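Local structure of protein E (Haemophilus influenzae, 3ZH5) at residues I27-I32 with A125-A130; S31-N36 with I41-A46; K71-A76 with N118-I123. The protein acts as a multifunctional adhesin that binds host epithelial cells, vitronectin, laminin and plasminogen, aiding serum resistance and immune evasion. One frame throughout, in Å; residues are numbered along the deposited sequence.

Overall arrangement
All three contacts lie on the same side of the chain's centre. Interactions 1 and 3 set helix 115-128 on one antiparallel sheet; interaction 2 lies within that sheet. Interaction 1 is a surface contact. It sets the last turn of the helix against a corner in strand 25-34 through one tyrosine ring and a weak hydroxyl pair. Interaction 2 is also a surface contact and shares S31 and I32 with it. Its chemistry is that of a hairpin, with backbone hydrogen bonds and an aromatic pair. Interaction 3 is buried and purely aliphatic, and uses an earlier turn of the same helix. Strand 41-50 of interaction 2 pairs with strand 64-74 of interaction 3.

Interaction 1. Residues I27-I32 with A125-A130; sequences IDSESI and ANYGKA
I32 and Y127 have the nearest CA atoms across the two segments, 8.8 Å apart, so side chains bridge the gap between a corner of strand 25-34 and the last turn of helix 115-128. The corner is built from two overlapping type I beta turns, D28 to S31 and S29 to I32. The helix widens into a pi-type turn at 125-128, and K129 then leaves helical geometry with positive phi.

Y127 carries the helix side of the contact. Its CG is anti to the carbonyl carbon (chi1 -62°), and the ring reaches across to the corner. I32 lies over one face of this ring, the two side chains crossing at about a right angle. The CD1 methyl makes a CH-pi contact, 3.9 Å from the centroid of the Y127 ring and 29° off its normal. The CG2 methyl of I32 sits nearer the rim, 3.6 Å from CD2 of Y127. The two methyls thus spread over the ring.

S29 comes to the edge of the ring, near its plane. Its hydroxyl meets the phenol hydroxyl in a weak hydrogen bond, and either group could be the donor.

The corner has its own internal ties. D28 OD1 accepts from E30 N in an Asx turn, met from above the carboxylate plane. D28 OD2 forms a salt bridge with R68. Further back, I27 packs on A119 and I123, so the same helix also covers the strand before the corner. The carbonyl oxygen of D28 is gripped twice from inside the turn: S31 N lies 3.1 Å from D28 O, and S31 OG lies 2.7 Å from D28 O.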
ATOM      1  N   ILE A  27       5.138  -2.672   0.553  1.00 22.95           N
ATOM      2  CA  ILE A  27       4.440  -2.940   1.829  1.00 26.54           C
ATOM      3  C   ILE A  27       5.231  -2.241   2.914  1.00 28.92           C
ATOM      4  O   ILE A  27       6.450  -2.333   2.931  1.00 27.72           O
ATOM      5  CB  ILE A  27       4.468  -4.424   2.179  1.00 29.98           C
ATOM      6  CG1 ILE A  27       3.655  -5.219   1.165  1.00 30.22           C
ATOM      7  CG2 ILE A  27       3.988  -4.674   3.638  1.00 28.33           C
ATOM      8  CD1 ILE A  27       3.998  -6.651   1.181  1.00 33.09           C
ATOM      9  N   ASP A  28       4.568  -1.502   3.796  1.00 27.70           N
ATOM     10  CA  ASP A  28       5.282  -0.878   4.883  1.00 31.36           C
ATOM     11  C   ASP A  28       5.256  -1.917   5.981  1.00 37.20           C
ATOM     12  O   ASP A  28       4.203  -2.196   6.602  1.00 32.30           O
ATOM     13  CB  ASP A  28       4.661   0.470   5.250  1.00 27.82           C
ATOM     14  CG  ASP A  28       5.173   1.039   6.580  1.00 36.90           C
ATOM     15  OD1 ASP A  28       6.078   0.443   7.216  1.00 38.47           O
ATOM     16  OD2 ASP A  28       4.688   2.139   6.964  1.00 34.63           O
ATOM     17  N   SER A  29       6.426  -2.523   6.197  1.00 35.09           N
ATOM     18  CA  SER A  29       6.540  -3.693   7.059  1.00 33.09           C
ATOM     19  C   SER A  29       6.157  -3.342   8.505  1.00 32.73           C
ATOM     20  O   SER A  29       5.577  -4.156   9.221  1.00 31.59           O
ATOM     21  CB  SER A  29       7.961  -4.253   6.987  1.00 43.89           C
ATOM     22  OG  SER A  29       7.990  -5.586   7.421  1.00 53.74           O
ATOM     23  N   GLU A  30       6.436  -2.106   8.890  1.00 31.09           N
ATOM     24  CA  GLU A  30       6.247  -1.654  10.264  1.00 31.96           C
ATOM     25  C   GLU A  30       4.765  -1.553  10.607  1.00 41.82           C
ATOM     26  O   GLU A  30       4.379  -1.722  11.781  1.00 38.70           O
ATOM     27  CB  GLU A  30       6.923  -0.293  10.456  1.00 44.71           C
ATOM     28  CG  GLU A  30       6.969   0.219  11.895  1.00 54.06           C
ATOM     29  CD  GLU A  30       5.635   0.804  12.355  1.00 59.05           C
ATOM     30  OE1 GLU A  30       4.780   1.083  11.477  1.00 50.48           O
ATOM     31  OE2 GLU A  30       5.437   0.964  13.589  1.00 58.68           O
ATOM     32  N   SER A  31       3.959  -1.284   9.587  1.00 30.45           N
ATOM     33  CA  SER A  31       2.509  -1.105   9.723  1.00 34.01           C
ATOM     34  C   SER A  31       1.675  -2.380   9.864  1.00 29.74           C
ATOM     35  O   SER A  31       0.458  -2.306  10.135  1.00 30.41           O
ATOM     36  CB  SER A  31       2.006  -0.342   8.483  1.00 30.41           C
ATOM     37  OG  SER A  31       1.860  -1.183   7.358  1.00 25.18           O
ATOM     38  N   ILE A  32       2.303  -3.542   9.779  1.00 28.27           N
ATOM     39  CA  ILE A  32       1.578  -4.820   9.750  1.00 27.27           C
ATOM     40  C   ILE A  32       0.981  -5.156  11.129  1.00 34.52           C
ATOM     41  O   ILE A  32       1.660  -5.071  12.162  1.00 29.30           O
ATOM     42  CB  ILE A  32       2.508  -5.971   9.263  1.00 28.96           C
ATOM     43  CG1 ILE A  32       2.841  -5.742   7.792  1.00 26.01           C
ATOM     44  CG2 ILE A  32       1.898  -7.373   9.499  1.00 27.29           C
ATOM     45  CD1 ILE A  32       3.860  -6.677   7.160  1.00 29.59           C
ATOM     46  N   ALA A 125       3.206 -15.803   3.819  1.00 35.97           N
ATOM     47  CA  ALA A 125       4.356 -16.634   4.127  1.00 40.89           C
ATOM     48  C   ALA A 125       5.046 -16.239   5.423  1.00 43.45           C
ATOM     49  O   ALA A 125       5.579 -17.113   6.116  1.00 49.27           O
ATOM     50  CB  ALA A 125       5.362 -16.584   2.992  1.00 38.69           C
ATOM     51  N   ASN A 126       5.122 -14.944   5.723  1.00 36.16           N
ATOM     52  CA  ASN A 126       5.920 -14.527   6.874  1.00 36.61           C
ATOM     53  C   ASN A 126       5.113 -14.220   8.160  1.00 37.86           C
ATOM     54  O   ASN A 126       5.686 -14.266   9.240  1.00 38.26           O
ATOM     55  CB  ASN A 126       6.804 -13.346   6.526  1.00 37.60           C
ATOM     56  CG  ASN A 126       7.928 -13.743   5.534  1.00 40.41           C
ATOM     57  OD1 ASN A 126       9.054 -14.047   5.916  1.00 39.67           O
ATOM     58  ND2 ASN A 126       7.578 -13.769   4.245  1.00 38.78           N
ATOM     59  N   TYR A 127       3.835 -13.919   7.990  1.00 56.60           N
ATOM     60  CA  TYR A 127       2.970 -13.480   9.090  1.00 53.55           C
ATOM     61  C   TYR A 127       1.738 -14.374   9.271  1.00 54.02           C
ATOM     62  O   TYR A 127       1.275 -14.560  10.400  1.00 84.89           O
ATOM     63  CB  TYR A 127       2.539 -12.038   8.864  1.00 48.47           C
ATOM     64  CG  TYR A 127       3.657 -11.015   8.839  1.00 53.67           C
ATOM     65  CD1 TYR A 127       4.408 -10.795   7.680  1.00 48.78           C
ATOM     66  CD2 TYR A 127       3.967 -10.271   9.971  1.00 47.94           C
ATOM     67  CE1 TYR A 127       5.394  -9.857   7.648  1.00 48.75           C
ATOM     68  CE2 TYR A 127       4.969  -9.321   9.946  1.00 51.36           C
ATOM     69  CZ  TYR A 127       5.687  -9.129   8.784  1.00 63.12           C
ATOM     70  OH  TYR A 127       6.691  -8.196   8.751  1.00 66.14           O
ATOM     71  N   GLY A 128       1.208 -14.912   8.174  1.00 55.90           N
ATOM     72  CA  GLY A 128       0.158 -15.926   8.210  1.00 61.75           C
ATOM     73  C   GLY A 128       0.714 -17.285   8.628  1.00 73.11           C
ATOM     74  O   GLY A 128      -0.011 -18.178   9.065  1.00 78.61           O
ATOM     75  N   LYS A 129       2.021 -17.448   8.449  1.00 84.64           N
ATOM     76  CA  LYS A 129       2.778 -18.502   9.119  1.00 91.91           C
ATOM     77  C   LYS A 129       2.507 -19.936   8.631  1.00101.05           C
ATOM     78  O   LYS A 129       2.781 -20.909   9.352  1.00109.35           O
ATOM     79  CB  LYS A 129       2.540 -18.395  10.635  1.00 90.06           C
ATOM     80  CG  LYS A 129       3.396 -17.343  11.312  1.00 81.88           C
ATOM     81  CD  LYS A 129       4.509 -18.002  12.076  1.00 74.66           C
ATOM     82  CE  LYS A 129       5.404 -18.836  11.162  1.00 89.42           C
ATOM     83  NZ  LYS A 129       6.710 -19.108  11.803  1.00 85.95           N
ATOM     84  N   ALA A 130       2.026 -20.077   7.399  1.00 98.67           N
ATOM     85  CA  ALA A 130       1.610 -21.392   6.916  1.00104.65           C
ATOM     86  C   ALA A 130       2.272 -21.814   5.599  1.00109.90           C
ATOM     87  O   ALA A 130       2.827 -20.995   4.860  1.00107.99           O
ATOM     88  CB  ALA A 130       0.087 -21.446   6.786  1.00100.85           C
TER

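Interaction 2. Residues S31-N36 with I41-A46. With EDO (1,2-ethanediol), chain C.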
ATOM      1  N   SER A  31       3.959  -1.284   9.587  1.00 30.45           N
ATOM      2  CA  SER A  31       2.509  -1.105   9.723  1.00 34.01           C
ATOM      3  C   SER A  31       1.675  -2.380   9.864  1.00 29.74           C
ATOM      4  O   SER A  31       0.458  -2.306  10.135  1.00 30.41           O
ATOM      5  CB  SER A  31       2.006  -0.342   8.483  1.00 30.41           C
ATOM      6  OG  SER A  31       1.860  -1.183   7.358  1.00 25.18           O
ATOM      7  N   ILE A  32       2.303  -3.542   9.779  1.00 28.27           N
ATOM      8  CA  ILE A  32       1.578  -4.820   9.750  1.00 27.27           C
ATOM      9  C   ILE A  32       0.981  -5.156  11.129  1.00 34.52           C
ATOM     10  O   ILE A  32       1.660  -5.071  12.162  1.00 29.30           O
ATOM     11  CB  ILE A  32       2.508  -5.971   9.263  1.00 28.96           C
ATOM     12  CG1 ILE A  32       2.841  -5.742   7.792  1.00 26.01           C
ATOM     13  CG2 ILE A  32       1.898  -7.373   9.499  1.00 27.29           C
ATOM     14  CD1 ILE A  32       3.860  -6.677   7.160  1.00 29.59           C
ATOM     15  N   TRP A  33      -0.291  -5.527  11.131  1.00 25.87           N
ATOM     16  CA  TRP A  33      -0.988  -5.962  12.371  1.00 25.32           C
ATOM     17  C   TRP A  33      -1.703  -7.260  12.079  1.00 27.10           C
ATOM     18  O   TRP A  33      -2.535  -7.323  11.166  1.00 27.40           O
ATOM     19  CB  TRP A  33      -2.018  -4.967  12.800  1.00 26.22           C
ATOM     20  CG  TRP A  33      -2.670  -5.395  14.048  1.00 26.29           C
ATOM     21  CD1 TRP A  33      -2.058  -5.547  15.254  1.00 29.38           C
ATOM     22  CD2 TRP A  33      -4.048  -5.754  14.236  1.00 29.29           C
ATOM     23  NE1 TRP A  33      -2.974  -5.960  16.203  1.00 30.31           N
ATOM     24  CE2 TRP A  33      -4.205  -6.097  15.589  1.00 30.72           C
ATOM     25  CE3 TRP A  33      -5.173  -5.809  13.386  1.00 31.28           C
ATOM     26  CZ2 TRP A  33      -5.426  -6.481  16.120  1.00 35.83           C
ATOM     27  CZ3 TRP A  33      -6.388  -6.195  13.923  1.00 26.14           C
ATOM     28  CH2 TRP A  33      -6.508  -6.532  15.278  1.00 32.90           C
ATOM     29  N   VAL A  34      -1.353  -8.309  12.793  1.00 25.66           N
ATOM     30  CA  VAL A  34      -2.034  -9.587  12.611  1.00 23.53           C
ATOM     31  C   VAL A  34      -3.167  -9.626  13.622  1.00 27.23           C
ATOM     32  O   VAL A  34      -2.922  -9.422  14.782  1.00 27.78           O
ATOM     33  CB  VAL A  34      -1.094 -10.748  12.848  1.00 28.18           C
ATOM     34  CG1 VAL A  34      -1.854 -12.082  12.813  1.00 28.00           C
ATOM     35  CG2 VAL A  34       0.025 -10.736  11.779  1.00 32.56           C
ATOM     36  N   ASP A  35      -4.394  -9.873  13.163  1.00 28.39           N
ATOM     37  CA  ASP A  35      -5.588  -9.919  14.039  1.00 27.95           C
ATOM     38  C   ASP A  35      -5.486 -10.953  15.146  1.00 30.12           C
ATOM     39  O   ASP A  35      -5.085 -12.116  14.901  1.00 29.65           O
ATOM     40  CB  ASP A  35      -6.835 -10.205  13.153  1.00 24.12           C
ATOM     41  CG  ASP A  35      -8.145 -10.037  13.897  1.00 28.94           C
ATOM     42  OD1 ASP A  35      -8.595 -10.985  14.557  1.00 29.15           O
ATOM     43  OD2 ASP A  35      -8.775  -8.982  13.723  1.00 35.29           O
ATOM     44  N   ASN A  36      -5.822 -10.556  16.392  1.00 29.75           N
ATOM     45  CA  ASN A  36      -5.690 -11.486  17.496  1.00 30.54           C
ATOM     46  C   ASN A  36      -6.688 -12.622  17.401  1.00 30.31           C
ATOM     47  O   ASN A  36      -6.403 -13.732  17.863  1.00 32.03           O
ATOM     48  CB  ASN A  36      -5.874 -10.772  18.860  1.00 33.14           C
ATOM     49  CG  ASN A  36      -7.172  -9.929  18.921  1.00 33.80           C
ATOM     50  OD1 ASN A  36      -7.281  -8.893  18.248  1.00 32.95           O
ATOM     51  ND2 ASN A  36      -8.149 -10.380  19.726  1.00 35.78           N
ATOM     52  N   ILE A  41      -5.897 -13.124   9.337  1.00 26.17           N
ATOM     53  CA  ILE A  41      -6.290 -11.824   8.845  1.00 23.94           C
ATOM     54  C   ILE A  41      -5.192 -10.819   9.169  1.00 21.21           C
ATOM     55  O   ILE A  41      -4.764 -10.721  10.308  1.00 26.23           O
ATOM     56  CB  ILE A  41      -7.675 -11.408   9.429  1.00 22.85           C
ATOM     57  CG1 ILE A  41      -8.768 -12.256   8.779  1.00 36.82           C
ATOM     58  CG2 ILE A  41      -7.975  -9.947   9.114  1.00 26.34           C
ATOM     59  CD1 ILE A  41     -10.164 -11.890   9.216  1.00 45.33           C
ATOM     60  N   VAL A  42      -4.653 -10.127   8.158  1.00 22.66           N
ATOM     61  CA  VAL A  42      -3.558  -9.209   8.420  1.00 19.40           C
ATOM     62  C   VAL A  42      -3.845  -7.862   7.866  1.00 19.72           C
ATOM     63  O   VAL A  42      -4.193  -7.743   6.698  1.00 26.18           O
ATOM     64  CB  VAL A  42      -2.208  -9.718   7.786  1.00 28.26           C
ATOM     65  CG1 VAL A  42      -1.058  -8.826   8.192  1.00 27.84           C
ATOM     66  CG2 VAL A  42      -1.936 -11.157   8.187  1.00 30.10           C
ATOM     67  N   HIS A  43      -3.608  -6.838   8.679  1.00 23.22           N
ATOM     68  CA  HIS A  43      -3.763  -5.445   8.264  1.00 23.09           C
ATOM     69  C   HIS A  43      -2.402  -4.850   7.927  1.00 25.35           C
ATOM     70  O   HIS A  43      -1.399  -5.087   8.639  1.00 25.37           O
ATOM     71  CB  HIS A  43      -4.390  -4.552   9.353  1.00 24.14           C
ATOM     72  CG  HIS A  43      -5.773  -4.937   9.806  1.00 22.60           C
ATOM     73  ND1 HIS A  43      -6.687  -4.003  10.211  1.00 25.71           N
ATOM     74  CD2 HIS A  43      -6.371  -6.140   9.968  1.00 25.79           C
ATOM     75  CE1 HIS A  43      -7.815  -4.603  10.562  1.00 26.48           C
ATOM     76  NE2 HIS A  43      -7.648  -5.902  10.404  1.00 27.89           N
ATOM     77  N   PHE A  44      -2.339  -4.060   6.859  1.00 27.38           N
ATOM     78  CA  PHE A  44      -1.078  -3.409   6.470  1.00 25.64           C
ATOM     79  C   PHE A  44      -1.264  -2.190   5.610  1.00 29.00           C
ATOM     80  O   PHE A  44      -2.278  -2.084   4.938  1.00 25.76           O
ATOM     81  CB  PHE A  44      -0.160  -4.399   5.743  1.00 25.93           C
ATOM     82  CG  PHE A  44      -0.637  -4.820   4.380  1.00 28.05           C
ATOM     83  CD1 PHE A  44      -1.494  -5.888   4.223  1.00 24.01           C
ATOM     84  CD2 PHE A  44      -0.150  -4.202   3.249  1.00 21.18           C
ATOM     85  CE1 PHE A  44      -1.892  -6.296   2.954  1.00 27.14           C
ATOM     86  CE2 PHE A  44      -0.557  -4.606   1.980  1.00 24.76           C
ATOM     87  CZ  PHE A  44      -1.434  -5.654   1.851  1.00 23.79           C
ATOM     88  N   ASP A  45      -0.294  -1.271   5.601  1.00 27.28           N
ATOM     89  CA  ASP A  45      -0.273  -0.196   4.595  1.00 24.89           C
ATOM     90  C   ASP A  45       0.501  -0.569   3.335  1.00 26.42           C
ATOM     91  O   ASP A  45       1.609  -1.052   3.395  1.00 23.64           O
ATOM     92  CB  ASP A  45       0.327   1.090   5.138  1.00 23.78           C
ATOM     93  CG  ASP A  45      -0.519   1.734   6.220  1.00 34.63           C
ATOM     94  OD1 ASP A  45      -1.723   1.380   6.363  1.00 36.10           O
ATOM     95  OD2 ASP A  45       0.017   2.631   6.905  1.00 35.14           O
ATOM     96  N   ALA A  46      -0.096  -0.328   2.179  1.00 20.42           N
ATOM     97  CA  ALA A  46       0.668  -0.332   0.933  1.00 22.21           C
ATOM     98  C   ALA A  46       1.096   1.116   0.735  1.00 26.77           C
ATOM     99  O   ALA A  46       0.331   2.026   1.054  1.00 29.00           O
ATOM    100  CB  ALA A  46      -0.190  -0.808  -0.207  1.00 26.77           C
TER
HETATM  101  C1  EDO C1159     -11.359  -7.614   9.889  1.00 55.16           C
HETATM  102  O1  EDO C1159     -12.329  -8.491   9.288  1.00 60.75           O
HETATM  103  C2  EDO C1159     -10.670  -8.303  11.069  1.00 41.97           C
HETATM  104  O2  EDO C1159      -9.341  -7.777  11.299  1.00 30.16           O
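W33 and H43 face each other as a hydrogen-bonded pair of an antiparallel beta hairpin. Both their backbone bonds measure 2.8 Å, W33 N to H43 O and H43 N to W33 O. D35 N to I41 O adds a third rung. The two side chains run side by side. The indole edge, at CE3, fits over the centre of the imidazole face, 3.6 Å from H43 CD2. The planes stand at 86°, a T-shaped pair. H43 NE2 donates to O2 of an ethanediol, probably from the crystallisation liquor, and that O2 donates to D35 OD2; H43 ND1 is hydrogen-bonded to Y70 OH.

The opposite face is aliphatic. The I32 side chain fits between V42 and F44: its CG2 methyl meets V42 CG1 at 3.5 Å, its CG1 methylene F44 CB. V34 CG2 meets V42 CG2 more loosely. Away from the hairpin turn, S31 OG accepts a straight hydrogen bond from D45 N (170°) while donating to D28 O; D45 OD2 forms a salt bridge with R68.

Helix 115-128 covers the face carrying I32, V34, V42 and F44: Y127 also reaches V34, and I123 lies on V42 and F44. Strand 64-74 flanks strand 41-50, with backbone hydrogen bonds joining L73 to V42 and K71 to F44.

Interaction 3. Residues K71-A76 with N118-I123; sequences KILNCA and NAAQII
L73 meets A120 and I123 with no ring or amide between them, so there are no stacked faces or edges in the contact itself. One flat group nearby is the amide of N74. Its OD1 accepts from A76 N at 3.1 Å, from well above the amide plane. This Asx turn lies where strand 64-74 ends.

The contact is aliphatic and buried. CG of L73 is anti to the backbone N (chi1 171°), and both methyls extend to the helix. With only a methyl on A120, the leucine can reach the helix main chain: CD2 of L73 lies 3.7 Å from A120 CA. CD1 of L73 lies 3.8 Å from A120 CB, and CD2 is about as near, so the single methyl of A120 is touched by both branches of the leucine. I123, three residues on, is met more loosely: L73 CD2 lies 4.1 Å from I123 CG2.

No hydrogen bond crosses between 71-76 and 118-123. The helix keeps its own, including I123 N to A119 O at 2.8 Å. L80 also touches L73, and Y78 and L110 touch A120.

Two residues after L73, C75 forms a disulfide with C124, which follows I123. That covalent tie joins the residue just after the strand to the helix, near the leucine contact. The whole is a helix laid on an antiparallel sheet through small and branched aliphatic residues, with a disulfide pinning one end.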
ATOM      1  N   LYS A  71      -4.769  -1.561   3.852  1.00 19.60           N
ATOM      2  CA  LYS A  71      -5.318  -2.826   3.351  1.00 21.21           C
ATOM      3  C   LYS A  71      -5.614  -3.815   4.479  1.00 20.08           C
ATOM      4  O   LYS A  71      -4.918  -3.806   5.491  1.00 19.15           O
ATOM      5  CB  LYS A  71      -4.295  -3.496   2.416  1.00 20.69           C
ATOM      6  CG  LYS A  71      -3.828  -2.594   1.293  1.00 26.33           C
ATOM      7  CD  LYS A  71      -4.944  -2.316   0.270  1.00 24.23           C
ATOM      8  CE  LYS A  71      -4.310  -1.796  -1.021  1.00 29.73           C
ATOM      9  NZ  LYS A  71      -5.291  -1.285  -1.982  1.00 26.02           N
ATOM     10  N   ILE A  72      -6.561  -4.728   4.232  1.00 19.90           N
ATOM     11  CA  ILE A  72      -6.782  -5.855   5.079  1.00 21.94           C
ATOM     12  C   ILE A  72      -6.805  -7.066   4.186  1.00 18.97           C
ATOM     13  O   ILE A  72      -7.597  -7.150   3.206  1.00 18.93           O
ATOM     14  CB  ILE A  72      -8.131  -5.775   5.857  1.00 21.23           C
ATOM     15  CG1 ILE A  72      -8.167  -4.542   6.765  1.00 24.18           C
ATOM     16  CG2 ILE A  72      -8.361  -7.071   6.614  1.00 20.96           C
ATOM     17  CD1 ILE A  72      -9.515  -4.218   7.365  1.00 21.15           C
ATOM     18  N   LEU A  73      -5.910  -7.993   4.522  1.00 20.72           N
ATOM     19  CA  LEU A  73      -5.777  -9.256   3.819  1.00 23.13           C
ATOM     20  C   LEU A  73      -6.254 -10.445   4.631  1.00 21.78           C
ATOM     21  O   LEU A  73      -5.832 -10.646   5.769  1.00 27.25           O
ATOM     22  CB  LEU A  73      -4.300  -9.448   3.380  1.00 20.69           C
ATOM     23  CG  LEU A  73      -3.914 -10.809   2.813  1.00 24.00           C
ATOM     24  CD1 LEU A  73      -4.531 -10.922   1.426  1.00 23.46           C
ATOM     25  CD2 LEU A  73      -2.363 -10.937   2.751  1.00 25.19           C
ATOM     26  N   ASN A  74      -7.081 -11.283   4.017  1.00 21.96           N
ATOM     27  CA  ASN A  74      -7.369 -12.601   4.542  1.00 22.43           C
ATOM     28  C   ASN A  74      -6.541 -13.702   3.835  1.00 30.89           C
ATOM     29  O   ASN A  74      -6.779 -14.012   2.674  1.00 29.73           O
ATOM     30  CB  ASN A  74      -8.856 -12.888   4.417  1.00 27.14           C
ATOM     31  CG  ASN A  74      -9.260 -14.147   5.139  1.00 36.95           C
ATOM     32  OD1 ASN A  74      -8.417 -14.856   5.694  1.00 39.77           O
ATOM     33  ND2 ASN A  74     -10.549 -14.407   5.185  1.00 37.89           N
ATOM     34  N   CYS A  75      -5.586 -14.287   4.544  1.00 26.75           N
ATOM     35  CA  CYS A  75      -4.650 -15.257   3.966  1.00 23.64           C
ATOM     36  C   CYS A  75      -5.316 -16.576   3.623  1.00 32.20           C
ATOM     37  O   CYS A  75      -4.755 -17.371   2.871  1.00 37.97           O
ATOM     38  CB  CYS A  75      -3.447 -15.515   4.903  1.00 25.57           C
ATOM     39  SG  CYS A  75      -2.388 -14.096   5.026  1.00 30.71           S
ATOM     40  N   ALA A  76      -6.501 -16.829   4.162  1.00 31.55           N
ATOM     41  CA  ALA A  76      -7.181 -18.105   3.906  1.00 35.21           C
ATOM     42  C   ALA A  76      -7.874 -18.134   2.514  1.00 38.70           C
ATOM     43  O   ALA A  76      -8.034 -19.192   1.907  1.00 41.01           O
ATOM     44  CB  ALA A  76      -8.194 -18.386   5.000  1.00 40.10           C
ATOM     45  N   ASN A 118       1.438 -10.752  -5.181  1.00 35.07           N
ATOM     46  CA  ASN A 118       2.809 -10.894  -4.642  1.00 35.84           C
ATOM     47  C   ASN A 118       2.894 -10.431  -3.212  1.00 39.37           C
ATOM     48  O   ASN A 118       3.581 -11.055  -2.358  1.00 37.56           O
ATOM     49  CB  ASN A 118       3.816 -10.114  -5.546  1.00 45.11           C
ATOM     50  CG  ASN A 118       5.291 -10.249  -5.102  1.00 47.73           C
ATOM     51  OD1 ASN A 118       5.972  -9.227  -4.895  1.00 41.19           O
ATOM     52  ND2 ASN A 118       5.802 -11.497  -5.002  1.00 39.72           N
ATOM     53  N   ALA A 119       2.182  -9.348  -2.911  1.00 38.61           N
ATOM     54  CA  ALA A 119       2.138  -8.851  -1.559  1.00 34.95           C
ATOM     55  C   ALA A 119       1.560  -9.914  -0.638  1.00 38.68           C
ATOM     56  O   ALA A 119       2.114 -10.170   0.416  1.00 38.29           O
ATOM     57  CB  ALA A 119       1.334  -7.576  -1.432  1.00 39.35           C
ATOM     58  N   ALA A 120       0.463 -10.540  -1.048  1.00 35.98           N
ATOM     59  CA  ALA A 120      -0.198 -11.533  -0.217  1.00 28.94           C
ATOM     60  C   ALA A 120       0.672 -12.795  -0.023  1.00 34.41           C
ATOM     61  O   ALA A 120       0.740 -13.345   1.083  1.00 32.06           O
ATOM     62  CB  ALA A 120      -1.544 -11.883  -0.781  1.00 28.87           C
ATOM     63  N   GLN A 121       1.363 -13.227  -1.070  1.00 33.21           N
ATOM     64  CA  GLN A 121       2.285 -14.363  -0.919  1.00 34.53           C
ATOM     65  C   GLN A 121       3.343 -14.049   0.105  1.00 38.50           C
ATOM     66  O   GLN A 121       3.703 -14.904   0.930  1.00 41.02           O
ATOM     67  CB  GLN A 121       2.976 -14.689  -2.262  1.00 39.46           C
ATOM     68  CG  GLN A 121       1.981 -15.007  -3.335  1.00 48.59           C
ATOM     69  CD  GLN A 121       1.940 -16.483  -3.678  1.00 62.12           C
ATOM     70  OE1 GLN A 121       2.612 -16.936  -4.621  1.00 49.09           O
ATOM     71  NE2 GLN A 121       1.134 -17.244  -2.928  1.00 64.22           N
ATOM     72  N   ILE A 122       3.871 -12.833   0.065  1.00 34.24           N
ATOM     73  CA  ILE A 122       4.933 -12.474   0.995  1.00 34.70           C
ATOM     74  C   ILE A 122       4.385 -12.330   2.398  1.00 35.05           C
ATOM     75  O   ILE A 122       4.968 -12.842   3.355  1.00 34.45           O
ATOM     76  CB  ILE A 122       5.564 -11.171   0.611  1.00 34.87           C
ATOM     77  CG1 ILE A 122       6.297 -11.370  -0.748  1.00 41.16           C
ATOM     78  CG2 ILE A 122       6.593 -10.703   1.654  1.00 35.20           C
ATOM     79  CD1 ILE A 122       6.925 -10.121  -1.355  1.00 38.54           C
ATOM     80  N   ILE A 123       3.264 -11.621   2.525  1.00 31.57           N
ATOM     81  CA  ILE A 123       2.739 -11.377   3.867  1.00 30.54           C
ATOM     82  C   ILE A 123       2.324 -12.683   4.510  1.00 32.91           C
ATOM     83  O   ILE A 123       2.682 -12.964   5.671  1.00 36.95           O
ATOM     84  CB  ILE A 123       1.579 -10.387   3.884  1.00 32.14           C
ATOM     85  CG1 ILE A 123       2.117  -8.979   3.764  1.00 29.20           C
ATOM     86  CG2 ILE A 123       0.802 -10.459   5.252  1.00 34.93           C
ATOM     87  CD1 ILE A 123       1.056  -8.027   3.304  1.00 32.57           C
TER